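Local coordinates for peptidoglycan synthetase penicillin-binding protein 3 (Bifidobacterium adolescentis, PDB 4YE5) that probably cross-links peptidoglycan as a membrane-tethered class B penicillin-binding protein, whose transpeptidase domain would also bind penicillin, at residues E281-G286 and M409-A414; F366-A371 and Y404-M409. One frame throughout, in Å; residues are numbered along the deposited sequence.

Interaction 1: residues E281-G286 and M409-A414; sequences ETFEPG and MQLTNA
A small, buried apolar contact inside the transpeptidase domain joins F283 and P285, in the loop between helices 277-280 and 290-299, to L411 in the first turns of helix 408-419. The domain has the penicillin-binding fold shared with serine beta-lactamases, a five-stranded antiparallel sheet packed with helices, and the loop leads to S287 and to K290 at the start of helix 290-299, consistent with the SxxK motif of this family. No hydrogen bond crosses between the two segments; the two methyls of one leucine do the work. L411 holds CG anti to its backbone N (chi1 -176°), which sends the isobutyl group out from the helix and splits its branches between two partners. CD2 goes to the F283 ring, arriving at the ring edge, near its plane, and the two side chains run at roughly a right angle. The F283 ring (chi1 47°, CG between the backbone N and the carbonyl carbon) also touches I503 and D505 of strand 501-510 and V522 of strand 517-524. The other branch serves the proline, which the loop presents just before G286 turns to positive phi. At these two ends the separations are alike: L411 CD2 lies 4.2 Å from F283 CE1, and L411 CD1 lies 4.1 Å from P285 CB.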
# COMPACT_ATOMS: atom_id res chain seq x y z
N GLU A 281 4.44 -9.37 -6.43
CA GLU A 281 4.48 -10.23 -7.62
C GLU A 281 5.03 -9.51 -8.86
O GLU A 281 4.61 -8.39 -9.17
CB GLU A 281 3.08 -10.77 -7.92
CG GLU A 281 3.10 -11.99 -8.83
CD GLU A 281 3.58 -13.24 -8.09
OE1 GLU A 281 3.40 -13.32 -6.86
OE2 GLU A 281 4.14 -14.13 -8.73
N THR A 282 5.96 -10.13 -9.58
CA THR A 282 6.35 -9.61 -10.88
C THR A 282 6.14 -10.69 -11.94
O THR A 282 6.15 -11.87 -11.63
CB THR A 282 7.81 -9.11 -10.93
OG1 THR A 282 8.70 -10.22 -10.70
CG2 THR A 282 8.06 -8.03 -9.86
N PHE A 283 5.95 -10.27 -13.18
CA PHE A 283 5.61 -11.20 -14.26
C PHE A 283 5.80 -10.47 -15.58
O PHE A 283 5.80 -9.23 -15.62
CB PHE A 283 4.13 -11.60 -14.14
CG PHE A 283 3.19 -10.42 -13.91
CD1 PHE A 283 2.64 -9.74 -14.98
CD2 PHE A 283 2.92 -9.98 -12.62
CE1 PHE A 283 1.79 -8.65 -14.76
CE2 PHE A 283 2.06 -8.89 -12.39
CZ PHE A 283 1.51 -8.22 -13.45
N GLU A 284 5.95 -11.24 -16.65
CA GLU A 284 5.96 -10.66 -17.98
C GLU A 284 4.54 -10.25 -18.28
O GLU A 284 3.61 -11.02 -18.01
CB GLU A 284 6.45 -11.67 -19.03
CG GLU A 284 7.92 -12.06 -18.89
CD GLU A 284 8.28 -13.24 -19.78
OE1 GLU A 284 7.68 -14.33 -19.61
OE2 GLU A 284 9.15 -13.09 -20.66
N PRO A 285 4.36 -9.04 -18.85
CA PRO A 285 3.01 -8.55 -19.11
C PRO A 285 2.38 -9.16 -20.37
O PRO A 285 1.18 -9.00 -20.56
CB PRO A 285 3.22 -7.04 -19.30
CG PRO A 285 4.60 -6.94 -19.89
CD PRO A 285 5.39 -8.04 -19.18
N GLY A 286 3.17 -9.84 -21.21
CA GLY A 286 2.64 -10.38 -22.46
C GLY A 286 2.08 -9.28 -23.37
O GLY A 286 2.57 -8.15 -23.36
N MSE A 409 1.46 -2.49 -10.31
CA MSE A 409 1.42 -1.03 -10.21
C MSE A 409 2.09 -0.39 -11.44
O MSE A 409 1.62 0.62 -11.98
CB MSE A 409 2.11 -0.53 -8.93
CG MSE A 409 1.45 -0.97 -7.62
SE MSE A 409 2.07 -2.73 -7.03
CE MSE A 409 3.87 -2.28 -6.37
N GLN A 410 3.22 -0.95 -11.85
CA GLN A 410 3.93 -0.45 -13.02
C GLN A 410 3.10 -0.65 -14.30
O GLN A 410 3.02 0.24 -15.14
CB GLN A 410 5.25 -1.20 -13.18
CG GLN A 410 6.28 -0.85 -12.11
CD GLN A 410 7.50 -1.73 -12.23
OE1 GLN A 410 7.37 -2.93 -12.50
NE2 GLN A 410 8.70 -1.16 -12.05
N LEU A 411 2.49 -1.82 -14.44
CA LEU A 411 1.68 -2.09 -15.62
C LEU A 411 0.50 -1.10 -15.68
O LEU A 411 0.18 -0.54 -16.72
CB LEU A 411 1.15 -3.52 -15.56
CG LEU A 411 0.35 -3.96 -16.78
CD1 LEU A 411 1.18 -3.73 -18.01
CD2 LEU A 411 -0.04 -5.44 -16.65
N THR A 412 -0.11 -0.87 -14.52
CA THR A 412 -1.29 -0.05 -14.42
C THR A 412 -0.92 1.41 -14.71
O THR A 412 -1.65 2.11 -15.40
CB THR A 412 -1.94 -0.20 -13.04
OG1 THR A 412 -2.44 -1.54 -12.91
CG2 THR A 412 -3.11 0.77 -12.87
N ASN A 413 0.22 1.87 -14.17
CA ASN A 413 0.67 3.22 -14.46
C ASN A 413 1.01 3.43 -15.94
O ASN A 413 0.74 4.49 -16.49
CB ASN A 413 1.87 3.62 -13.59
CG ASN A 413 1.87 5.11 -13.26
OD1 ASN A 413 0.81 5.73 -13.20
ND2 ASN A 413 3.06 5.68 -13.03
N ALA A 414 1.60 2.42 -16.57
CA ALA A 414 1.94 2.52 -18.00
C ALA A 414 0.67 2.66 -18.84
O ALA A 414 0.58 3.48 -19.75
CB ALA A 414 2.75 1.28 -18.45

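Interaction 2: residues F366-A371 and Y404-M409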
# COMPACT_ATOMS: atom_id res chain seq x y z
N PHE A 366 7.82 4.44 -20.12
CA PHE A 366 6.51 4.15 -19.50
C PHE A 366 6.64 3.75 -18.02
O PHE A 366 5.64 3.45 -17.36
CB PHE A 366 5.77 3.05 -20.26
CG PHE A 366 5.01 3.54 -21.46
CD1 PHE A 366 3.68 3.93 -21.34
CD2 PHE A 366 5.61 3.60 -22.71
CE1 PHE A 366 2.96 4.37 -22.46
CE2 PHE A 366 4.91 4.05 -23.83
CZ PHE A 366 3.59 4.43 -23.71
N GLY A 367 7.86 3.75 -17.50
CA GLY A 367 8.09 3.44 -16.09
C GLY A 367 8.53 2.00 -15.81
O GLY A 367 8.68 1.59 -14.65
N ILE A 368 8.72 1.21 -16.87
CA ILE A 368 9.09 -0.21 -16.70
C ILE A 368 10.54 -0.29 -16.23
O ILE A 368 11.40 0.40 -16.76
CB ILE A 368 8.93 -0.98 -18.03
CG1 ILE A 368 7.49 -0.87 -18.55
CG2 ILE A 368 9.35 -2.44 -17.90
CD1 ILE A 368 6.42 -0.99 -17.48
N GLY A 369 10.80 -1.14 -15.24
CA GLY A 369 12.16 -1.31 -14.73
C GLY A 369 12.55 -0.27 -13.69
O GLY A 369 13.67 -0.27 -13.19
N GLN A 370 11.63 0.62 -13.35
CA GLN A 370 11.90 1.66 -12.36
C GLN A 370 10.94 1.58 -11.18
O GLN A 370 9.79 1.15 -11.32
CB GLN A 370 11.79 3.03 -13.03
CG GLN A 370 12.58 3.13 -14.31
CD GLN A 370 12.11 4.27 -15.16
OE1 GLN A 370 12.23 5.44 -14.78
NE2 GLN A 370 11.56 3.95 -16.33
N ALA A 371 11.41 2.00 -10.01
CA ALA A 371 10.58 2.00 -8.82
C ALA A 371 9.34 2.86 -9.07
O ALA A 371 9.41 3.90 -9.73
CB ALA A 371 11.37 2.52 -7.63
N TYR A 404 10.98 -9.11 -20.19
CA TYR A 404 11.10 -8.11 -19.12
C TYR A 404 9.92 -8.32 -18.21
O TYR A 404 8.93 -8.93 -18.62
CB TYR A 404 11.13 -6.69 -19.67
CG TYR A 404 9.85 -6.17 -20.33
CD1 TYR A 404 8.87 -5.51 -19.59
CD2 TYR A 404 9.66 -6.28 -21.71
CE1 TYR A 404 7.72 -5.00 -20.20
CE2 TYR A 404 8.50 -5.78 -22.33
CZ TYR A 404 7.54 -5.14 -21.56
OH TYR A 404 6.40 -4.63 -22.16
N THR A 405 10.01 -7.86 -16.96
CA THR A 405 8.93 -8.12 -16.01
C THR A 405 8.43 -6.84 -15.37
O THR A 405 9.18 -5.87 -15.25
CB THR A 405 9.40 -9.00 -14.86
OG1 THR A 405 10.43 -8.29 -14.15
CG2 THR A 405 9.93 -10.36 -15.38
N VAL A 406 7.17 -6.87 -14.92
CA VAL A 406 6.54 -5.72 -14.30
C VAL A 406 5.78 -6.17 -13.05
O VAL A 406 5.46 -7.35 -12.92
CB VAL A 406 5.51 -5.11 -15.25
CG1 VAL A 406 6.16 -4.80 -16.60
CG2 VAL A 406 4.32 -6.08 -15.45
N ASN A 407 5.49 -5.25 -12.13
CA ASN A 407 4.46 -5.54 -11.13
C ASN A 407 3.15 -4.90 -11.56
O ASN A 407 3.12 -4.16 -12.56
CB ASN A 407 4.87 -5.15 -9.70
CG ASN A 407 5.31 -3.71 -9.60
OD1 ASN A 407 4.62 -2.80 -10.06
ND2 ASN A 407 6.48 -3.49 -9.00
N VAL A 408 2.08 -5.18 -10.83
CA VAL A 408 0.79 -4.67 -11.25
C VAL A 408 0.71 -3.14 -11.22
O VAL A 408 0.01 -2.53 -12.04
CB VAL A 408 -0.39 -5.34 -10.44
CG1 VAL A 408 -0.48 -4.81 -9.01
CG2 VAL A 408 -1.73 -5.13 -11.18
N MSE A 409 1.46 -2.49 -10.31
CA MSE A 409 1.42 -1.03 -10.21
C MSE A 409 2.09 -0.39 -11.44
O MSE A 409 1.62 0.62 -11.98
CB MSE A 409 2.11 -0.53 -8.93
CG MSE A 409 1.45 -0.97 -7.62
SE MSE A 409 2.07 -2.73 -7.03
CE MSE A 409 3.87 -2.28 -6.37
O HOH W 1 9.10 -3.16 -14.64
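I368 fills the close-packed side of this contact, pushing both of its branches against Y404 and V406. Its CG2 methyl sits 3.5 Å from CD1 of Y404 and 3.8 Å from CE1 of the same ring, so the methyl approaches the CD1-CE1 bond obliquely, with the two side chains at about a right angle. The other branch reaches further along the chain: CD1 of I368 comes to 3.9 Å from CG1 of V406. A chi1 of -58° sets CG2 anti to the backbone N and CG1 beside it, so the branches diverge, CG2 mainly to Y404 and CD1 to V406, with V406 CG1 near both. L292 of helix 290-299 and I363 of helix 356-365 also touch I368. The isoleucine sits in a reversal of the chain: helix 356-365 ends in a Schellman motif at G367, and a type II beta turn follows from G367 to Q370, closed by a weak bond from Q370 N to G367 O. This links the end of one helix of the transpeptidase domain to the lead-in of helix 408-419, where N407 takes the N-cap position and its OD1 accepts a bond from Q410 N. The partly exposed side, at G369 and T405, is looser and is spanned by water. One molecule accepts from G369 N at 2.7 Å and lies 2.8 Å from T405 O, to which it can donate, while the CB of T405 is directed away from the turn and its OG1 is bonded to V383 N.

Interactions 1 and 2 lie side by side, their centres 5 Å apart; interaction 1 uses L411 on helix 408-419 and interaction 2 the extended lead-in before it, and M409 belongs to the segments of both. Direct bonds join them: F283 O probably accepts from V406 N at 2.8 Å, and Q410 NE2 probably donates to Q370 O at 2.7 Å. The 404-409 segment lies between loop 281-286 and turn 366-371. Side chains continue the layering, Y404 touching P285 and V406 touching L411. Y404 lies near, without touching, the probable SxxK residues S287 and K290, consistent with both contacts lying beside the active-site region; a glycerol, probably from the crystallisation liquor, sits about 4 Å from the T405 side chain.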